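Local coordinates for acetyltransferase, GNAT family (Colwellia psychrerythraea, PDB 3IWG), which probably transfers an acyl group, most likely acetyl from acetyl-CoA, to a still unidentified acceptor, as members of the GNAT acetyltransferase family do, at residues C78-F83 against C113-A118; T152-F157 against G184-G189; C244-N249 against K255-A260. One frame throughout, in Å; residues are numbered along the deposited sequence.

Interaction 1 (C78-F83 against C113-A118); sequences CSQELF and CLDNSA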
loop_
_atom_site.group_PDB
_atom_site.type_symbol
_atom_site.label_atom_id
_atom_site.label_comp_id
_atom_site.label_asym_id
_atom_site.label_seq_id
_atom_site.Cartn_x
_atom_site.Cartn_y
_atom_site.Cartn_z
ATOM N N CYS A 78 -9.057 -27.467 29.480
ATOM C CA CYS A 78 -8.308 -26.267 29.743
ATOM C C CYS A 78 -8.715 -25.162 28.745
ATOM O O CYS A 78 -8.784 -24.003 29.131
ATOM C CB CYS A 78 -6.812 -26.587 29.780
ATOM S SG CYS A 78 -6.460 -27.829 31.069
ATOM N N SER A 79 -9.073 -25.525 27.515
ATOM C CA SER A 79 -9.415 -24.523 26.501
ATOM C C SER A 79 -10.616 -23.665 26.926
ATOM O O SER A 79 -10.615 -22.428 26.754
ATOM C CB SER A 79 -9.667 -25.172 25.125
ATOM O OG SER A 79 -9.712 -24.202 24.094
ATOM N N GLN A 80 -11.617 -24.330 27.492
ATOM C CA GLN A 80 -12.815 -23.685 27.970
ATOM C C GLN A 80 -12.508 -22.804 29.162
ATOM O O GLN A 80 -13.014 -21.684 29.246
ATOM C CB GLN A 80 -13.874 -24.745 28.342
ATOM C CG GLN A 80 -14.265 -25.663 27.174
ATOM C CD GLN A 80 -15.357 -26.681 27.507
ATOM O OE1 GLN A 80 -15.248 -27.841 27.121
ATOM N NE2 GLN A 80 -16.419 -26.249 28.206
ATOM N N GLU A 81 -11.716 -23.327 30.097
ATOM C CA GLU A 81 -11.269 -22.574 31.279
ATOM C C GLU A 81 -10.590 -21.319 30.770
ATOM O O GLU A 81 -10.914 -20.204 31.182
ATOM C CB GLU A 81 -10.248 -23.374 32.124
ATOM C CG GLU A 81 -10.786 -24.454 33.057
ATOM C CD GLU A 81 -9.682 -25.085 33.977
ATOM O OE1 GLU A 81 -9.647 -24.764 35.189
ATOM O OE2 GLU A 81 -8.850 -25.908 33.508
ATOM N N LEU A 82 -9.671 -21.508 29.832
ATOM C CA LEU A 82 -8.909 -20.391 29.233
ATOM C C LEU A 82 -9.786 -19.305 28.588
ATOM O O LEU A 82 -9.793 -18.142 28.999
ATOM C CB LEU A 82 -7.893 -20.930 28.222
ATOM C CG LEU A 82 -6.995 -19.864 27.567
ATOM C CD1 LEU A 82 -6.275 -18.980 28.620
ATOM C CD2 LEU A 82 -6.009 -20.508 26.608
ATOM N N PHE A 83 -10.560 -19.698 27.599
ATOM C CA PHE A 83 -11.422 -18.750 26.928
ATOM C C PHE A 83 -12.326 -17.978 27.893
ATOM O O PHE A 83 -12.479 -16.770 27.753
ATOM C CB PHE A 83 -12.257 -19.443 25.846
ATOM C CG PHE A 83 -12.799 -18.495 24.804
ATOM C CD1 PHE A 83 -13.936 -17.750 25.052
ATOM C CD2 PHE A 83 -12.154 -18.349 23.590
ATOM C CE1 PHE A 83 -14.394 -16.894 24.125
ATOM C CE2 PHE A 83 -12.635 -17.509 22.648
ATOM C CZ PHE A 83 -13.748 -16.779 22.905
ATOM N N CYS A 113 -17.043 -18.925 21.750
ATOM C CA CYS A 113 -17.744 -17.648 21.713
ATOM C C CYS A 113 -19.201 -17.825 22.073
ATOM O O CYS A 113 -19.743 -17.088 22.899
ATOM C CB CYS A 113 -17.658 -16.997 20.334
ATOM S SG CYS A 113 -15.955 -16.442 19.791
ATOM N N LEU A 114 -19.838 -18.813 21.447
ATOM C CA LEU A 114 -21.224 -19.173 21.765
ATOM C C LEU A 114 -21.393 -19.323 23.263
ATOM O O LEU A 114 -22.258 -18.678 23.811
ATOM C CB LEU A 114 -21.667 -20.446 21.026
ATOM C CG LEU A 114 -21.894 -20.188 19.535
ATOM C CD1 LEU A 114 -22.007 -21.458 18.719
ATOM C CD2 LEU A 114 -23.112 -19.285 19.353
ATOM N N ASP A 115 -20.513 -20.104 23.907
ATOM C CA ASP A 115 -20.577 -20.390 25.352
ATOM C C ASP A 115 -20.509 -19.138 26.187
ATOM O O ASP A 115 -21.155 -19.019 27.215
ATOM C CB ASP A 115 -19.383 -21.286 25.810
ATOM C CG ASP A 115 -19.482 -22.763 25.322
ATOM O OD1 ASP A 115 -20.575 -23.168 24.861
ATOM O OD2 ASP A 115 -18.478 -23.526 25.420
ATOM N N ASN A 116 -19.708 -18.176 25.749
ATOM C CA ASN A 116 -19.352 -17.102 26.646
ATOM C C ASN A 116 -19.894 -15.758 26.296
ATOM O O ASN A 116 -19.535 -14.786 26.948
ATOM C CB ASN A 116 -17.844 -17.006 26.706
ATOM C CG ASN A 116 -17.241 -18.212 27.272
ATOM O OD1 ASN A 116 -17.175 -18.360 28.486
ATOM N ND2 ASN A 116 -16.767 -19.097 26.400
ATOM N N SER A 117 -20.740 -15.675 25.280
ATOM C CA SER A 117 -21.161 -14.348 24.803
ATOM C C SER A 117 -22.563 -14.024 25.249
ATOM O O SER A 117 -23.382 -14.915 25.457
ATOM C CB SER A 117 -21.060 -14.271 23.290
ATOM O OG SER A 117 -19.738 -14.586 22.888
ATOM N N ALA A 118 -22.827 -12.737 25.388
ATOM C CA ALA A 118 -24.145 -12.267 25.766
ATOM C C ALA A 118 -24.977 -12.083 24.505
ATOM O O ALA A 118 -26.060 -12.659 24.393
ATOM C CB ALA A 118 -24.047 -10.932 26.522
#
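Two helices of the N-terminal GNAT-like region, 76-87 and 107-116, meet here through F83 on one side and C113 and N116 on the other. F83 buries the most surface here. Its CG stands anti to the backbone N (chi1 -160°), which carries the ring across to the last turn of the second helix. There the ring touches two residues with different atoms, CZ and CD1. F83 CZ lies 3.8 Å from C113 SG, a cysteine sulfur-aromatic contact in which the sulfur sits 5.0 Å from the centroid of the F83 ring and 64° off its normal, so it approaches obliquely. On the same ring, F83 CD1 comes within 3.4 Å of N116 ND2, the amide plane tilted 33° from that of the phenyl. Y69, from strand 65-71, packs edge-to-face with F83. Nearer the surface Q80 NE2 stays 4.4 Å from D115 OD2, too long for a bond, while Q80 OE1 takes a hydrogen bond from Q76 NE2. Where the second helix ends, C113 O accepts from N116 N; S117 OG also lies close to it, on the opposite face of the carbonyl plane, but at a separation short enough to leave that bond doubtful. Both ends of the buried N116 amide are held from nearby, which fixes how the group is turned against the ring: N116 ND2 bonds to L112 O and N116 OD1 to T84 OG1.

Interaction 2 (T152-F157 against G184-G189); sequences TAFVTF and GYWHKG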
loop_
_atom_site.group_PDB
_atom_site.type_symbol
_atom_site.label_atom_id
_atom_site.label_comp_id
_atom_site.label_asym_id
_atom_site.label_seq_id
_atom_site.Cartn_x
_atom_site.Cartn_y
_atom_site.Cartn_z
ATOM N N THR A 152 -4.293 6.374 -10.655
ATOM C CA THR A 152 -4.953 7.538 -10.052
ATOM C C THR A 152 -6.447 7.496 -10.372
ATOM O O THR A 152 -7.282 7.909 -9.552
ATOM C CB THR A 152 -4.377 8.964 -10.467
ATOM O OG1 THR A 152 -5.221 9.979 -9.864
ATOM C CG2 THR A 152 -4.419 9.196 -12.008
ATOM N N ALA A 153 -6.781 7.029 -11.568
ATOM C CA ALA A 153 -8.182 6.929 -11.940
ATOM C C ALA A 153 -8.883 5.903 -11.040
ATOM O O ALA A 153 -9.965 6.171 -10.494
ATOM C CB ALA A 153 -8.310 6.571 -13.422
ATOM N N PHE A 154 -8.247 4.761 -10.807
ATOM C CA PHE A 154 -8.837 3.811 -9.866
ATOM C C PHE A 154 -9.012 4.404 -8.466
ATOM O O PHE A 154 -10.025 4.203 -7.801
ATOM C CB PHE A 154 -8.018 2.537 -9.838
ATOM C CG PHE A 154 -8.334 1.577 -10.972
ATOM C CD1 PHE A 154 -9.388 0.662 -10.878
ATOM C CD2 PHE A 154 -7.588 1.578 -12.121
ATOM C CE1 PHE A 154 -9.650 -0.233 -11.941
ATOM C CE2 PHE A 154 -7.855 0.701 -13.171
ATOM C CZ PHE A 154 -8.881 -0.201 -13.095
ATOM N N VAL A 155 -8.007 5.128 -7.999
ATOM C CA VAL A 155 -8.018 5.705 -6.632
ATOM C C VAL A 155 -9.135 6.721 -6.496
ATOM O O VAL A 155 -9.952 6.658 -5.566
ATOM C CB VAL A 155 -6.637 6.322 -6.263
ATOM C CG1 VAL A 155 -6.736 7.334 -5.108
ATOM C CG2 VAL A 155 -5.606 5.170 -5.956
ATOM N N THR A 156 -9.208 7.616 -7.460
ATOM C CA THR A 156 -10.305 8.557 -7.515
ATOM C C THR A 156 -11.667 7.861 -7.596
ATOM O O THR A 156 -12.611 8.220 -6.880
ATOM C CB THR A 156 -10.153 9.425 -8.759
ATOM O OG1 THR A 156 -8.921 10.134 -8.664
ATOM C CG2 THR A 156 -11.302 10.389 -8.875
ATOM N N PHE A 157 -11.773 6.864 -8.471
ATOM C CA PHE A 157 -13.016 6.092 -8.553
ATOM C C PHE A 157 -13.418 5.459 -7.175
ATOM O O PHE A 157 -14.543 5.630 -6.693
ATOM C CB PHE A 157 -12.886 5.030 -9.661
ATOM C CG PHE A 157 -14.101 4.182 -9.817
ATOM C CD1 PHE A 157 -14.147 2.935 -9.243
ATOM C CD2 PHE A 157 -15.211 4.657 -10.523
ATOM C CE1 PHE A 157 -15.252 2.151 -9.366
ATOM C CE2 PHE A 157 -16.314 3.884 -10.661
ATOM C CZ PHE A 157 -16.356 2.623 -10.066
ATOM N N GLY A 184 -10.576 -3.057 -14.553
ATOM C CA GLY A 184 -11.492 -1.950 -14.749
ATOM C C GLY A 184 -12.441 -2.233 -15.883
ATOM O O GLY A 184 -12.069 -2.888 -16.861
ATOM N N TYR A 185 -13.668 -1.764 -15.729
ATOM C CA TYR A 185 -14.661 -1.847 -16.778
ATOM C C TYR A 185 -14.956 -0.418 -17.174
ATOM O O TYR A 185 -15.455 0.365 -16.376
ATOM C CB TYR A 185 -15.903 -2.579 -16.269
ATOM C CG TYR A 185 -17.055 -2.737 -17.234
ATOM C CD1 TYR A 185 -16.854 -3.192 -18.535
ATOM C CD2 TYR A 185 -18.361 -2.495 -16.820
ATOM C CE1 TYR A 185 -17.921 -3.372 -19.406
ATOM C CE2 TYR A 185 -19.445 -2.641 -17.689
ATOM C CZ TYR A 185 -19.223 -3.081 -18.970
ATOM O OH TYR A 185 -20.286 -3.264 -19.807
ATOM N N TRP A 186 -14.610 -0.107 -18.420
ATOM C CA TRP A 186 -14.482 1.251 -18.930
ATOM C C TRP A 186 -15.516 1.540 -19.978
ATOM O O TRP A 186 -15.946 0.664 -20.749
ATOM C CB TRP A 186 -13.106 1.448 -19.609
ATOM C CG TRP A 186 -11.952 1.360 -18.679
ATOM C CD1 TRP A 186 -11.278 0.248 -18.320
ATOM C CD2 TRP A 186 -11.338 2.438 -18.002
ATOM N NE1 TRP A 186 -10.266 0.562 -17.463
ATOM C CE2 TRP A 186 -10.285 1.911 -17.247
ATOM C CE3 TRP A 186 -11.559 3.816 -17.978
ATOM C CZ2 TRP A 186 -9.455 2.713 -16.456
ATOM C CZ3 TRP A 186 -10.717 4.617 -17.208
ATOM C CH2 TRP A 186 -9.694 4.063 -16.460
ATOM N N HIS A 187 -15.897 2.794 -20.029
ATOM C CA HIS A 187 -16.703 3.271 -21.115
ATOM C C HIS A 187 -16.372 4.703 -21.352
ATOM O O HIS A 187 -16.439 5.514 -20.424
ATOM C CB HIS A 187 -18.165 3.152 -20.765
ATOM C CG HIS A 187 -19.068 3.667 -21.829
ATOM N ND1 HIS A 187 -20.093 4.539 -21.560
ATOM C CD2 HIS A 187 -19.085 3.456 -23.167
ATOM C CE1 HIS A 187 -20.724 4.826 -22.686
ATOM N NE2 HIS A 187 -20.127 4.183 -23.678
ATOM N N LYS A 188 -16.029 5.008 -22.601
ATOM C CA LYS A 188 -15.753 6.393 -23.056
ATOM C C LYS A 188 -14.730 7.099 -22.154
ATOM O O LYS A 188 -14.975 8.204 -21.693
ATOM C CB LYS A 188 -17.058 7.192 -23.139
ATOM C CG LYS A 188 -17.872 6.908 -24.435
ATOM C CD LYS A 188 -19.222 7.738 -24.527
ATOM C CE LYS A 188 -19.810 7.690 -25.990
ATOM N NZ LYS A 188 -21.167 8.355 -26.118
ATOM N N GLY A 189 -13.607 6.427 -21.875
ATOM C CA GLY A 189 -12.609 6.957 -20.955
ATOM C C GLY A 189 -12.963 6.991 -19.458
ATOM O O GLY A 189 -12.194 7.511 -18.654
#
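F154 drives its ring from helix 151-162 against the backbone of G184, and this is the tight end of the contact. F154 CZ is 3.6 Å from G184 CA and equally close, 3.6 Å, to G184 N. Both glycine atoms lie at the ring's edge, near its plane. With no side chain at 184, the phenyl comes right up to the strand backbone. The ring is buried, with A146, Y173 and L191 also against it.

Toward the surface the fit is looser. The indole of W186, whose CG lies anti to its own carbonyl carbon (chi1 -66°), is turned toward the helix and meets it with its six-membered ring. W186 CH2 stands 4.2 Å from A153 CB, the methyl lying at the indole edge. W186 CZ2 is likewise 4.2 Å from F154 CE2, but the two rings meet obliquely and do not stack. W186 is partly exposed, as is A153, and Q150 and L191 also touch the indole. Within the helix, T152 O accepts from both T156 N and T156 OG1, on opposite faces of its carbonyl plane.

The axes of the helix and strand segments are 11.2 Å apart at 93°, nearly perpendicular: a helix laid across a strand of the beta-sheet, in the layered alpha/beta architecture of GNAT domains.

Interaction 3 (C244-N249 against K255-A260); sequences CSTESN and KAIAHA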
loop_
_atom_site.group_PDB
_atom_site.type_symbol
_atom_site.label_atom_id
_atom_site.label_comp_id
_atom_site.label_asym_id
_atom_site.label_seq_id
_atom_site.Cartn_x
_atom_site.Cartn_y
_atom_site.Cartn_z
ATOM N N CYS A 244 -16.057 -14.971 -2.132
ATOM C CA CYS A 244 -16.116 -13.579 -1.797
ATOM C C CYS A 244 -16.901 -13.372 -0.538
ATOM O O CYS A 244 -17.534 -14.302 -0.046
ATOM C CB CYS A 244 -16.698 -12.739 -2.958
ATOM S SG CYS A 244 -18.323 -13.111 -3.377
ATOM N N SER A 245 -16.853 -12.143 -0.017
ATOM C CA SER A 245 -17.698 -11.787 1.121
ATOM C C SER A 245 -18.301 -10.415 0.998
ATOM O O SER A 245 -17.852 -9.625 0.224
ATOM C CB SER A 245 -16.925 -11.867 2.415
ATOM O OG SER A 245 -15.897 -10.927 2.406
ATOM N N THR A 246 -19.361 -10.153 1.743
ATOM C CA THR A 246 -19.881 -8.810 1.836
ATOM C C THR A 246 -20.564 -8.612 3.165
ATOM O O THR A 246 -20.813 -9.570 3.860
ATOM C CB THR A 246 -20.832 -8.514 0.688
ATOM O OG1 THR A 246 -21.096 -7.114 0.684
ATOM C CG2 THR A 246 -22.139 -9.303 0.803
ATOM N N GLU A 247 -20.879 -7.368 3.487
ATOM C CA GLU A 247 -21.488 -7.019 4.760
ATOM C C GLU A 247 -22.953 -7.451 4.783
ATOM O O GLU A 247 -23.621 -7.480 3.733
ATOM C CB GLU A 247 -21.416 -5.514 5.045
ATOM C CG GLU A 247 -20.034 -4.877 5.042
ATOM C CD GLU A 247 -19.435 -4.642 3.603
ATOM O OE1 GLU A 247 -20.164 -4.617 2.565
ATOM O OE2 GLU A 247 -18.194 -4.534 3.523
ATOM N N SER A 248 -23.464 -7.737 5.978
ATOM C CA SER A 248 -24.854 -8.192 6.094
ATOM C C SER A 248 -25.844 -7.141 5.667
ATOM O O SER A 248 -26.909 -7.496 5.200
ATOM C CB SER A 248 -25.207 -8.734 7.491
ATOM O OG SER A 248 -24.571 -8.008 8.511
ATOM N N ASN A 249 -25.515 -5.851 5.787
ATOM C CA ASN A 249 -26.490 -4.840 5.325
ATOM C C ASN A 249 -26.399 -4.531 3.786
ATOM O O ASN A 249 -27.201 -3.762 3.237
ATOM C CB ASN A 249 -26.415 -3.568 6.195
ATOM C CG ASN A 249 -25.197 -2.668 5.869
ATOM O OD1 ASN A 249 -24.273 -3.034 5.117
ATOM N ND2 ASN A 249 -25.205 -1.469 6.452
ATOM N N LYS A 255 -27.367 -9.685 -3.536
ATOM C CA LYS A 255 -28.179 -10.008 -4.690
ATOM C C LYS A 255 -27.231 -10.316 -5.875
ATOM O O LYS A 255 -27.375 -11.352 -6.473
ATOM C CB LYS A 255 -29.170 -8.840 -4.968
ATOM C CG LYS A 255 -30.244 -9.062 -6.017
ATOM C CD LYS A 255 -30.898 -7.688 -6.487
ATOM C CE LYS A 255 -32.399 -7.804 -6.869
ATOM N NZ LYS A 255 -32.753 -8.362 -8.247
ATOM N N ALA A 256 -26.246 -9.463 -6.176
ATOM C CA ALA A 256 -25.370 -9.693 -7.352
ATOM C C ALA A 256 -24.521 -10.973 -7.163
ATOM O O ALA A 256 -24.285 -11.759 -8.088
ATOM C CB ALA A 256 -24.430 -8.496 -7.573
ATOM N N ILE A 257 -24.078 -11.176 -5.938
ATOM C CA ILE A 257 -23.232 -12.316 -5.658
ATOM C C ILE A 257 -24.014 -13.586 -5.911
ATOM O O ILE A 257 -23.512 -14.487 -6.559
ATOM C CB ILE A 257 -22.679 -12.263 -4.274
ATOM C CG1 ILE A 257 -21.660 -11.127 -4.201
ATOM C CG2 ILE A 257 -22.015 -13.560 -3.906
ATOM C CD1 ILE A 257 -21.178 -10.806 -2.805
ATOM N N ALA A 258 -25.271 -13.618 -5.486
ATOM C CA ALA A 258 -26.031 -14.858 -5.569
ATOM C C ALA A 258 -26.459 -15.037 -7.028
ATOM O O ALA A 258 -26.541 -16.157 -7.505
ATOM C CB ALA A 258 -27.200 -14.828 -4.646
ATOM N N HIS A 259 -26.687 -13.936 -7.753
ATOM C CA HIS A 259 -26.980 -14.046 -9.180
ATOM C C HIS A 259 -25.764 -14.509 -9.976
ATOM O O HIS A 259 -25.911 -15.119 -11.023
ATOM C CB HIS A 259 -27.435 -12.717 -9.774
ATOM C CG HIS A 259 -28.775 -12.252 -9.299
ATOM N ND1 HIS A 259 -29.747 -13.122 -8.835
ATOM C CD2 HIS A 259 -29.328 -11.012 -9.281
ATOM C CE1 HIS A 259 -30.828 -12.429 -8.516
ATOM N NE2 HIS A 259 -30.597 -11.150 -8.772
ATOM N N ALA A 260 -24.562 -14.215 -9.489
ATOM C CA ALA A 260 -23.352 -14.617 -10.195
ATOM C C ALA A 260 -23.021 -16.096 -9.923
ATOM O O ALA A 260 -21.929 -16.539 -10.243
ATOM C CB ALA A 260 -22.170 -13.702 -9.803
#
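I257 points its branched side chain from helix 251-259 at strand 241-247, where C244 and T246, two residues apart on the strand, both turn their side chains toward it. The sulfur of C244 sits in the fork of the isoleucine, near both branches: C244 SG is 3.7 Å from I257 CD1 and 3.8 Å from I257 CG2. C244 SG occupies the position between its backbone N and carbonyl carbon (chi1 63°), and this rotation aims it at the helix. T246 meets only the far end of the isoleucine. Its methyl, T246 CG2, is 4.0 Å from I257 CD1, and the two side chains run antiparallel alongside each other, meeting at these methyls. I257 CG1 is anti to the carbonyl carbon (chi1 -70°) and the chain runs on extended to CD1 (chi2 171°), which puts that terminal methyl between the sulfur and the threonine methyl. The meeting is wholly apolar, and all three residues are buried.

At the strand's end and just beyond it, E247 O and S248 O both bond to Q254 NE2, so this end is also tied to the helix. Around this core, I257 packs on L228 of helix 223-237, on Y127 of strand 117-129 and on F262 of strand 262-273. C244 too touches F262, while its backbone pairs with Y127 in the neighbouring strand 117-129.

How the interactions relate
From the N terminus, interaction 1 comes first and closes a span of 29 residues, bringing helix 76-87 against helix 107-116 in the first GNAT range. The chain then crosses into the second range, where interaction 2 closes 26 residues, mostly helical, between helix 151-162 and strand 182-187. Interaction 3 is the shortest closure, with five residues between strand 241-247 and helix 251-259. The three follow in series, neither nesting nor crossing. Interactions 1 and 2 lie on opposite sides of the chain's centre, their own centres about 47 Å apart, with interaction 3 closer to the middle. Neighbouring strands 117-129 and 241-247 link the surroundings of interactions 1 and 3.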